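IclR transcriptional regulator (Thermotoga maritima, PDB 1MKM) probably binds DNA as a winged helix-turn-helix transcription regulator of the IclR family, in which repressors are common. Local coordinates at residues L14-K19 and E31-S36; H100-D105 and K140-F145; N166-P171 and K175-K180. All coordinates share one frame; numbering follows the deposited sequence.

Interaction 1: L14-K19 and E31-S36; sequences LDFIVK and EKFNMS
Phe16 comes closest to Phe33 through its beta carbon: CB of Phe16 lies at the ring edge of Phe33, near the plane of that ring, with CZ of Phe33 4.3 Å from it. This is the denser part of the contact, because the ring of Phe33 also rests on Lys9, Glu12 and Ile13 of helix 6-19, and the ring of Phe16 packs on Val24 as well. CE1 of Phe33 comes to the Phe16 ring obliquely, and the two ring planes stand steeply to each other. Both segments belong to a winged helix-turn-helix domain: 14-19 lies on helix 6-19, while 31-36 takes in the end of helix 26-32 and the turn after it. Phe33 is the first residue to leave helical geometry after helix 26-32, and Ser36 then N-caps helix 37-50, so Phe33 packs from the turn of the motif. On another side of helix 6-19, Leu14 packs on Phe11 and Val18 on Phe73 of a second subunit. Toward solvent the contact is looser. Lys32, an exposed residue, sets CE over one face of the Phe16 ring, 4.4 Å from CE1 of Phe16. With CG anti to the backbone N (chi1 172°) and a bend at the next bond (chi2 73°), the chain is carried toward Phe16.

Interaction 2: H100-D105 and K140-F145; sequences HLILKD and KSILAF
Ile142 meets two side chains of one strand, Ile102 and Lys104, with a different methyl group for each. The purely apolar part of the contact is methyl against methyl: CD1 of Ile142 lies 3.7 Å from CD1 of Ile102, and 3.8 Å from its CG1. Ile102 holds CG1 in the crowded position between its backbone N and carbonyl carbon (chi1 78°), which, with an extended chi2, sends CD1 out to the helix. Leu133 and Tyr111 also pack on Ile102, and Pro211 on Ile142, so both isoleucines are buried.

The second kind of packing sets a branch against an alkyl chain. CG2 of Ile142 sits 3.7 Å from CD of Lys104, with CE of Lys104 slightly farther off at 4.0 Å. Lys104 is a worked example of a long side chain serving two purposes: its CD and CE pack on the Ile142 branch, while bends at chi2 and chi4 carry the amine away from Ile142.

Polar bonds settle that amine. NZ of Lys104 donates to the carbonyl O of Gly106 and is hydrogen-bonded to OH of Tyr210, with only a long, weak ion pair to Glu150. An alanine in place of Ile142 would probably open a gap between helix and strand and leave both the Ile102 methyl and the Lys104 chain without their partner.

Around this core, strand 98-105 is flanked by strands 108-115 and 211-220, and helix 137-143 packs against one face of the sheet. The side chain of Ile102 is about 7 Å from a bound zinc ion. A helix packed on a central strand of an antiparallel six-stranded sheet is consistent with the GAF-like fold of the IclR C-terminal domain.

Interaction 3: N166-P171 and K175-K180; sequences NTITNP and KRELEK
Lys175 N donates to the carbonyl O of Pro171 at 2.9 Å, the bond that joins the first turn of helix 171-184 to the next. It is a somewhat bent bond, 143° at the hydrogen, and the donor stands above the carbonyl plane, 51° out of it. CB of Lys175 crowds the same oxygen at 3.1 Å. The motif is a helix N-terminus with a side-chain cap: OD1 of Asn170, at the N-cap position, accepts from the backbone N of both Arg172 and Val173, satisfying amides that the helix itself cannot reach.

Just before the cap, the loop folds back on the helix through one side chain. Ile168 places CD1 against Glu177, crossing it obliquely; an extended chi2 (179°) gives the methyl its reach. The loop turn that presents Ile168 is braced by a bond of its own, Thr169 OG1 to Thr167 O at 3.2 Å.

Glu177 shows how a buried acid can divide its duties. Its aliphatic part receives the isoleucine, while its carboxylate pairs with Lys140 on helix 137-143, a partner that would probably favour the ionised form. Ile168 also packs on Glu192. The methyl thus covers one flank of the acid: CD1 of Ile168 is 3.4 Å from CG of Glu177, tight for two carbons, and 3.6 Å from its OE2.

Along the chain the three contacts come in series. Interaction 1 belongs to the helix-turn-helix domain; interactions 2 and 3 share the C-terminal, GAF-like domain on the other side of the chain's centre. Interaction 1 is about 37 Å from interaction 2 and about 44 Å from interaction 3, centre to centre, whereas interactions 2 and 3 have centres about 15 Å apart and touch directly. There helix 137-143 bridges the sheet and helix 171-184: Lys140 NZ reaches Glu177 OE2 at 2.9 Å, and Leu143 packs on Leu178. The probable DNA-binding unit and the zinc-containing domain are therefore packed as separate units; interactions 1 and 2 both reach a second subunit, whereas no other chain touches interaction 3.

Interaction 1: L14-K19 and E31-S36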
loop_
_atom_site.group_PDB
_atom_site.type_symbol
_atom_site.label_atom_id
_atom_site.label_comp_id
_atom_site.label_asym_id
_atom_site.label_seq_id
_atom_site.Cartn_x
_atom_site.Cartn_y
_atom_site.Cartn_z
ATOM N N LEU B 14 10.718 -13.509 -22.828
ATOM C CA LEU B 14 10.142 -12.212 -22.511
ATOM C C LEU B 14 8.634 -12.327 -22.306
ATOM O O LEU B 14 8.112 -11.851 -21.299
ATOM C CB LEU B 14 10.450 -11.206 -23.625
ATOM C CG LEU B 14 9.827 -9.800 -23.541
ATOM C CD1 LEU B 14 10.338 -9.060 -22.318
ATOM C CD2 LEU B 14 10.169 -9.008 -24.811
ATOM N N ASP B 15 7.933 -12.964 -23.245
ATOM C CA ASP B 15 6.488 -13.113 -23.117
ATOM C C ASP B 15 6.147 -13.722 -21.775
ATOM O O ASP B 15 5.123 -13.385 -21.173
ATOM C CB ASP B 15 5.915 -13.988 -24.233
ATOM C CG ASP B 15 4.413 -14.222 -24.080
ATOM O OD1 ASP B 15 4.013 -15.152 -23.346
ATOM O OD2 ASP B 15 3.621 -13.467 -24.681
ATOM N N PHE B 16 7.024 -14.604 -21.304
ATOM C CA PHE B 16 6.837 -15.285 -20.029
ATOM C C PHE B 16 7.008 -14.388 -18.803
ATOM O O PHE B 16 6.250 -14.496 -17.846
ATOM C CB PHE B 16 7.806 -16.471 -19.921
ATOM C CG PHE B 16 7.894 -17.056 -18.536
ATOM C CD1 PHE B 16 6.804 -17.718 -17.971
ATOM C CD2 PHE B 16 9.062 -16.921 -17.787
ATOM C CE1 PHE B 16 6.868 -18.237 -16.680
ATOM C CE2 PHE B 16 9.148 -17.430 -16.494
ATOM C CZ PHE B 16 8.042 -18.094 -15.935
ATOM N N ILE B 17 8.007 -13.519 -18.816
ATOM C CA ILE B 17 8.234 -12.652 -17.669
ATOM C C ILE B 17 7.098 -11.646 -17.542
ATOM O O ILE B 17 6.723 -11.259 -16.431
ATOM C CB ILE B 17 9.602 -11.930 -17.785
ATOM C CG1 ILE B 17 10.718 -12.980 -17.905
ATOM C CG2 ILE B 17 9.836 -11.031 -16.576
ATOM C CD1 ILE B 17 12.084 -12.397 -18.099
ATOM N N VAL B 18 6.542 -11.235 -18.680
ATOM C CA VAL B 18 5.428 -10.283 -18.689
ATOM C C VAL B 18 4.166 -10.876 -18.074
ATOM O O VAL B 18 3.476 -10.202 -17.304
ATOM C CB VAL B 18 5.056 -9.816 -20.119
ATOM C CG1 VAL B 18 3.581 -9.441 -20.174
ATOM C CG2 VAL B 18 5.874 -8.599 -20.512
ATOM N N LYS B 19 3.859 -12.127 -18.418
ATOM C CA LYS B 19 2.650 -12.765 -17.907
ATOM C C LYS B 19 2.881 -13.504 -16.600
ATOM O O LYS B 19 1.952 -14.080 -16.042
ATOM C CB LYS B 19 2.060 -13.730 -18.947
ATOM C CG LYS B 19 1.742 -13.106 -20.328
ATOM C CD LYS B 19 0.801 -11.887 -20.247
ATOM C CE LYS B 19 0.558 -11.239 -21.642
ATOM N NZ LYS B 19 -0.348 -10.035 -21.654
ATOM N N GLU B 31 16.238 -23.211 -16.273
ATOM C CA GLU B 31 15.514 -24.455 -16.033
ATOM C C GLU B 31 14.198 -24.499 -16.807
ATOM O O GLU B 31 13.685 -25.573 -17.128
ATOM C CB GLU B 31 15.233 -24.618 -14.537
ATOM C CG GLU B 31 16.473 -24.874 -13.687
ATOM C CD GLU B 31 16.140 -25.153 -12.229
ATOM O OE1 GLU B 31 15.678 -24.221 -11.529
ATOM O OE2 GLU B 31 16.335 -26.309 -11.786
ATOM N N LYS B 32 13.661 -23.322 -17.106
ATOM C CA LYS B 32 12.405 -23.211 -17.832
ATOM C C LYS B 32 12.565 -23.495 -19.317
ATOM O O LYS B 32 11.756 -24.212 -19.907
ATOM C CB LYS B 32 11.821 -21.809 -17.647
ATOM C CG LYS B 32 10.595 -21.502 -18.513
ATOM C CD LYS B 32 9.349 -22.213 -18.038
ATOM C CE LYS B 32 8.146 -21.794 -18.859
ATOM N NZ LYS B 32 6.895 -22.327 -18.263
ATOM N N PHE B 33 13.608 -22.933 -19.919
ATOM C CA PHE B 33 13.842 -23.119 -21.345
ATOM C C PHE B 33 15.083 -23.934 -21.676
ATOM O O PHE B 33 15.898 -23.532 -22.507
ATOM C CB PHE B 33 13.921 -21.763 -22.054
ATOM C CG PHE B 33 12.668 -20.939 -21.933
ATOM C CD1 PHE B 33 12.458 -20.124 -20.828
ATOM C CD2 PHE B 33 11.682 -21.004 -22.912
ATOM C CE1 PHE B 33 11.290 -19.388 -20.698
ATOM C CE2 PHE B 33 10.509 -20.273 -22.792
ATOM C CZ PHE B 33 10.312 -19.462 -21.680
ATOM N N ASN B 34 15.204 -25.084 -21.020
ATOM C CA ASN B 34 16.315 -26.006 -21.222
ATOM C C ASN B 34 17.581 -25.314 -21.737
ATOM O O ASN B 34 17.844 -25.294 -22.939
ATOM C CB ASN B 34 15.891 -27.108 -22.205
ATOM C CG ASN B 34 16.469 -28.470 -21.852
ATOM O OD1 ASN B 34 16.413 -29.407 -22.655
ATOM N ND2 ASN B 34 17.016 -28.591 -20.647
ATOM N N MET B 35 18.351 -24.731 -20.823
ATOM C CA MET B 35 19.601 -24.061 -21.175
ATOM C C MET B 35 20.420 -23.718 -19.927
ATOM O O MET B 35 19.883 -23.607 -18.821
ATOM C CB MET B 35 19.328 -22.800 -22.015
ATOM C CG MET B 35 18.452 -21.724 -21.364
ATOM S SD MET B 35 18.009 -20.356 -22.507
ATOM C CE MET B 35 19.481 -19.435 -22.443
ATOM N N SER B 36 21.727 -23.565 -20.106
ATOM C CA SER B 36 22.616 -23.244 -18.991
ATOM C C SER B 36 22.386 -21.827 -18.467
ATOM O O SER B 36 21.973 -20.936 -19.213
ATOM C CB SER B 36 24.078 -23.377 -19.427
ATOM O OG SER B 36 24.370 -22.457 -20.469
#

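Interaction 2: H100-D105 and K140-F145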
loop_
_atom_site.group_PDB
_atom_site.type_symbol
_atom_site.label_atom_id
_atom_site.label_comp_id
_atom_site.label_asym_id
_atom_site.label_seq_id
_atom_site.Cartn_x
_atom_site.Cartn_y
_atom_site.Cartn_z
ATOM N N HIS B 100 -15.765 1.671 -23.389
ATOM C CA HIS B 100 -14.738 1.120 -24.273
ATOM C C HIS B 100 -14.737 1.849 -25.598
ATOM O O HIS B 100 -15.741 2.431 -26.005
ATOM C CB HIS B 100 -14.970 -0.367 -24.561
ATOM C CG HIS B 100 -14.861 -1.245 -23.357
ATOM N ND1 HIS B 100 -13.667 -1.799 -22.947
ATOM C CD2 HIS B 100 -15.795 -1.659 -22.469
ATOM C CE1 HIS B 100 -13.869 -2.519 -21.857
ATOM N NE2 HIS B 100 -15.153 -2.451 -21.544
ATOM N N LEU B 101 -13.592 1.816 -26.267
ATOM C CA LEU B 101 -13.437 2.422 -27.581
ATOM C C LEU B 101 -12.639 1.418 -28.388
ATOM O O LEU B 101 -11.458 1.187 -28.102
ATOM C CB LEU B 101 -12.661 3.742 -27.505
ATOM C CG LEU B 101 -12.409 4.365 -28.888
ATOM C CD1 LEU B 101 -13.722 4.855 -29.434
ATOM C CD2 LEU B 101 -11.396 5.523 -28.828
ATOM N N ILE B 102 -13.276 0.801 -29.379
ATOM C CA ILE B 102 -12.581 -0.180 -30.205
ATOM C C ILE B 102 -12.249 0.373 -31.573
ATOM O O ILE B 102 -13.094 0.995 -32.216
ATOM C CB ILE B 102 -13.403 -1.478 -30.376
ATOM C CG1 ILE B 102 -14.508 -1.285 -31.410
ATOM C CG2 ILE B 102 -14.031 -1.860 -29.058
ATOM C CD1 ILE B 102 -15.290 -2.566 -31.690
ATOM N N LEU B 103 -11.007 0.151 -32.002
ATOM C CA LEU B 103 -10.515 0.609 -33.313
ATOM C C LEU B 103 -10.801 -0.454 -34.353
ATOM O O LEU B 103 -10.439 -1.606 -34.160
ATOM C CB LEU B 103 -8.998 0.844 -33.265
ATOM C CG LEU B 103 -8.259 1.247 -34.546
ATOM C CD1 LEU B 103 -8.681 2.646 -34.986
ATOM C CD2 LEU B 103 -6.757 1.215 -34.284
ATOM N N LYS B 104 -11.454 -0.061 -35.443
ATOM C CA LYS B 104 -11.797 -0.968 -36.542
ATOM C C LYS B 104 -10.544 -1.361 -37.328
ATOM O O LYS B 104 -9.895 -0.505 -37.915
ATOM C CB LYS B 104 -12.791 -0.274 -37.473
ATOM C CG LYS B 104 -12.906 -0.848 -38.889
ATOM C CD LYS B 104 -13.809 -2.070 -38.960
ATOM C CE LYS B 104 -14.347 -2.250 -40.374
ATOM N NZ LYS B 104 -13.254 -2.471 -41.358
ATOM N N ASP B 105 -10.200 -2.648 -37.335
ATOM C CA ASP B 105 -9.020 -3.109 -38.074
ATOM C C ASP B 105 -9.351 -4.371 -38.872
ATOM O O ASP B 105 -9.106 -5.496 -38.420
ATOM C CB ASP B 105 -7.863 -3.394 -37.115
ATOM C CG ASP B 105 -6.547 -3.585 -37.838
ATOM O OD1 ASP B 105 -6.130 -2.654 -38.560
ATOM O OD2 ASP B 105 -5.931 -4.659 -37.685
ATOM N N LYS B 140 -20.905 -4.733 -33.734
ATOM C CA LYS B 140 -22.008 -4.732 -34.689
ATOM C C LYS B 140 -22.314 -3.294 -35.067
ATOM O O LYS B 140 -22.656 -3.001 -36.205
ATOM C CB LYS B 140 -23.240 -5.401 -34.078
ATOM C CG LYS B 140 -23.011 -6.862 -33.734
ATOM C CD LYS B 140 -24.213 -7.501 -33.069
ATOM C CE LYS B 140 -24.467 -6.909 -31.693
ATOM N NZ LYS B 140 -25.539 -7.655 -30.973
ATOM N N SER B 141 -22.189 -2.394 -34.103
ATOM C CA SER B 141 -22.424 -0.981 -34.357
ATOM C C SER B 141 -21.529 -0.556 -35.533
ATOM O O SER B 141 -21.882 0.331 -36.307
ATOM C CB SER B 141 -22.086 -0.173 -33.097
ATOM O OG SER B 141 -22.552 1.164 -33.161
ATOM N N ILE B 142 -20.370 -1.199 -35.668
ATOM C CA ILE B 142 -19.441 -0.880 -36.754
ATOM C C ILE B 142 -19.821 -1.647 -38.016
ATOM O O ILE B 142 -19.692 -1.132 -39.131
ATOM C CB ILE B 142 -17.977 -1.225 -36.378
ATOM C CG1 ILE B 142 -17.478 -0.265 -35.293
ATOM C CG2 ILE B 142 -17.079 -1.143 -37.614
ATOM C CD1 ILE B 142 -16.108 -0.610 -34.746
ATOM N N LEU B 143 -20.289 -2.880 -37.831
ATOM C CA LEU B 143 -20.712 -3.722 -38.946
ATOM C C LEU B 143 -22.054 -3.271 -39.503
ATOM O O LEU B 143 -22.595 -3.893 -40.419
ATOM C CB LEU B 143 -20.831 -5.179 -38.498
ATOM C CG LEU B 143 -19.608 -6.064 -38.736
ATOM C CD1 LEU B 143 -19.893 -7.497 -38.275
ATOM C CD2 LEU B 143 -19.272 -6.032 -40.221
ATOM N N ALA B 144 -22.592 -2.193 -38.943
ATOM C CA ALA B 144 -23.876 -1.669 -39.381
ATOM C C ALA B 144 -23.692 -0.430 -40.233
ATOM O O ALA B 144 -24.644 0.308 -40.475
ATOM C CB ALA B 144 -24.749 -1.341 -38.175
ATOM N N PHE B 145 -22.463 -0.193 -40.677
ATOM C CA PHE B 145 -22.175 0.968 -41.506
ATOM C C PHE B 145 -21.041 0.729 -42.489
ATOM O O PHE B 145 -20.661 1.632 -43.236
ATOM C CB PHE B 145 -21.865 2.194 -40.639
ATOM C CG PHE B 145 -23.076 2.786 -39.973
ATOM C CD1 PHE B 145 -23.577 2.241 -38.794
ATOM C CD2 PHE B 145 -23.742 3.865 -40.552
ATOM C CE1 PHE B 145 -24.723 2.757 -38.203
ATOM C CE2 PHE B 145 -24.889 4.392 -39.968
ATOM C CZ PHE B 145 -25.381 3.834 -38.790
#

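Interaction 3: N166-P171 and K175-K180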
loop_
_atom_site.group_PDB
_atom_site.type_symbol
_atom_site.label_atom_id
_atom_site.label_comp_id
_atom_site.label_asym_id
_atom_site.label_seq_id
_atom_site.Cartn_x
_atom_site.Cartn_y
_atom_site.Cartn_z
ATOM N N ASN B 166 -26.544 -16.642 -26.589
ATOM C CA ASN B 166 -27.096 -15.451 -27.210
ATOM C C ASN B 166 -26.201 -14.944 -28.342
ATOM O O ASN B 166 -26.464 -13.895 -28.934
ATOM C CB ASN B 166 -27.291 -14.352 -26.159
ATOM C CG ASN B 166 -28.118 -14.815 -24.967
ATOM O OD1 ASN B 166 -28.549 -14.004 -24.150
ATOM N ND2 ASN B 166 -28.334 -16.121 -24.858
ATOM N N THR B 167 -25.144 -15.695 -28.644
ATOM C CA THR B 167 -24.224 -15.322 -29.714
ATOM C C THR B 167 -24.851 -15.705 -31.053
ATOM O O THR B 167 -24.937 -16.888 -31.393
ATOM C CB THR B 167 -22.861 -16.057 -29.590
ATOM O OG1 THR B 167 -22.377 -15.980 -28.244
ATOM C CG2 THR B 167 -21.830 -15.425 -30.513
ATOM N N ILE B 168 -25.293 -14.697 -31.801
ATOM C CA ILE B 168 -25.914 -14.888 -33.112
ATOM C C ILE B 168 -25.013 -15.691 -34.063
ATOM O O ILE B 168 -23.889 -15.279 -34.353
ATOM C CB ILE B 168 -26.211 -13.524 -33.768
ATOM C CG1 ILE B 168 -27.059 -12.668 -32.832
ATOM C CG2 ILE B 168 -26.928 -13.721 -35.086
ATOM C CD1 ILE B 168 -27.384 -11.294 -33.391
ATOM N N THR B 169 -25.506 -16.824 -34.563
ATOM C CA THR B 169 -24.715 -17.651 -35.475
ATOM C C THR B 169 -25.270 -17.692 -36.909
ATOM O O THR B 169 -24.744 -18.401 -37.765
ATOM C CB THR B 169 -24.587 -19.100 -34.933
ATOM O OG1 THR B 169 -24.146 -19.065 -33.570
ATOM C CG2 THR B 169 -23.566 -19.889 -35.745
ATOM N N ASN B 170 -26.319 -16.921 -37.178
ATOM C CA ASN B 170 -26.914 -16.905 -38.513
ATOM C C ASN B 170 -26.783 -15.548 -39.193
ATOM O O ASN B 170 -27.326 -14.543 -38.721
ATOM C CB ASN B 170 -28.394 -17.310 -38.447
ATOM C CG ASN B 170 -29.053 -17.355 -39.821
ATOM O OD1 ASN B 170 -29.190 -16.331 -40.491
ATOM N ND2 ASN B 170 -29.466 -18.548 -40.244
ATOM N N PRO B 171 -26.068 -15.514 -40.328
ATOM C CA PRO B 171 -25.822 -14.309 -41.129
ATOM C C PRO B 171 -27.067 -13.594 -41.650
ATOM O O PRO B 171 -27.004 -12.410 -41.978
ATOM C CB PRO B 171 -24.920 -14.820 -42.256
ATOM C CG PRO B 171 -25.322 -16.258 -42.392
ATOM C CD PRO B 171 -25.444 -16.692 -40.955
ATOM N N LYS B 175 -27.584 -10.006 -40.376
ATOM C CA LYS B 175 -27.803 -8.946 -41.360
ATOM C C LYS B 175 -29.018 -8.126 -40.920
ATOM O O LYS B 175 -28.937 -6.903 -40.790
ATOM C CB LYS B 175 -28.033 -9.554 -42.754
ATOM C CG LYS B 175 -27.777 -8.606 -43.934
ATOM C CD LYS B 175 -28.883 -7.569 -44.117
ATOM C CE LYS B 175 -30.206 -8.217 -44.536
ATOM N NZ LYS B 175 -31.314 -7.232 -44.742
ATOM N N ARG B 176 -30.143 -8.799 -40.689
ATOM C CA ARG B 176 -31.349 -8.110 -40.240
ATOM C C ARG B 176 -30.970 -7.350 -38.979
ATOM O O ARG B 176 -31.220 -6.149 -38.862
ATOM C CB ARG B 176 -32.466 -9.114 -39.922
ATOM C CG ARG B 176 -33.201 -9.660 -41.140
ATOM C CD ARG B 176 -34.348 -10.578 -40.729
ATOM N NE ARG B 176 -33.881 -11.793 -40.059
ATOM C CZ ARG B 176 -34.679 -12.712 -39.519
ATOM N NH1 ARG B 176 -35.995 -12.565 -39.560
ATOM N NH2 ARG B 176 -34.158 -13.785 -38.938
ATOM N N GLU B 177 -30.357 -8.074 -38.047
ATOM C CA GLU B 177 -29.902 -7.516 -36.779
ATOM C C GLU B 177 -29.179 -6.200 -37.043
ATOM O O GLU B 177 -29.521 -5.164 -36.466
ATOM C CB GLU B 177 -28.956 -8.506 -36.098
ATOM C CG GLU B 177 -29.157 -8.646 -34.604
ATOM C CD GLU B 177 -28.568 -7.496 -33.818
ATOM O OE1 GLU B 177 -28.901 -6.326 -34.114
ATOM O OE2 GLU B 177 -27.772 -7.774 -32.895
ATOM N N LEU B 178 -28.196 -6.247 -37.937
ATOM C CA LEU B 178 -27.423 -5.060 -38.288
ATOM C C LEU B 178 -28.297 -3.908 -38.768
ATOM O O LEU B 178 -28.047 -2.746 -38.438
ATOM C CB LEU B 178 -26.385 -5.387 -39.372
ATOM C CG LEU B 178 -25.238 -6.346 -39.036
ATOM C CD1 LEU B 178 -24.250 -6.391 -40.190
ATOM C CD2 LEU B 178 -24.535 -5.882 -37.776
ATOM N N GLU B 179 -29.325 -4.224 -39.548
ATOM C CA GLU B 179 -30.206 -3.189 -40.068
ATOM C C GLU B 179 -30.977 -2.527 -38.931
ATOM O O GLU B 179 -31.148 -1.305 -38.912
ATOM C CB GLU B 179 -31.164 -3.784 -41.099
ATOM C CG GLU B 179 -31.613 -2.782 -42.146
ATOM C CD GLU B 179 -32.213 -3.452 -43.362
ATOM O OE1 GLU B 179 -33.255 -4.126 -43.215
ATOM O OE2 GLU B 179 -31.638 -3.310 -44.463
ATOM N N LYS B 180 -31.439 -3.339 -37.983
ATOM C CA LYS B 180 -32.163 -2.817 -36.831
ATOM C C LYS B 180 -31.255 -1.754 -36.226
ATOM O O LYS B 180 -31.696 -0.679 -35.820
ATOM C CB LYS B 180 -32.385 -3.912 -35.784
ATOM C CG LYS B 180 -32.718 -5.287 -36.327
ATOM C CD LYS B 180 -33.041 -6.222 -35.167
ATOM C CE LYS B 180 -33.067 -7.684 -35.570
ATOM N NZ LYS B 180 -33.237 -8.542 -34.363
#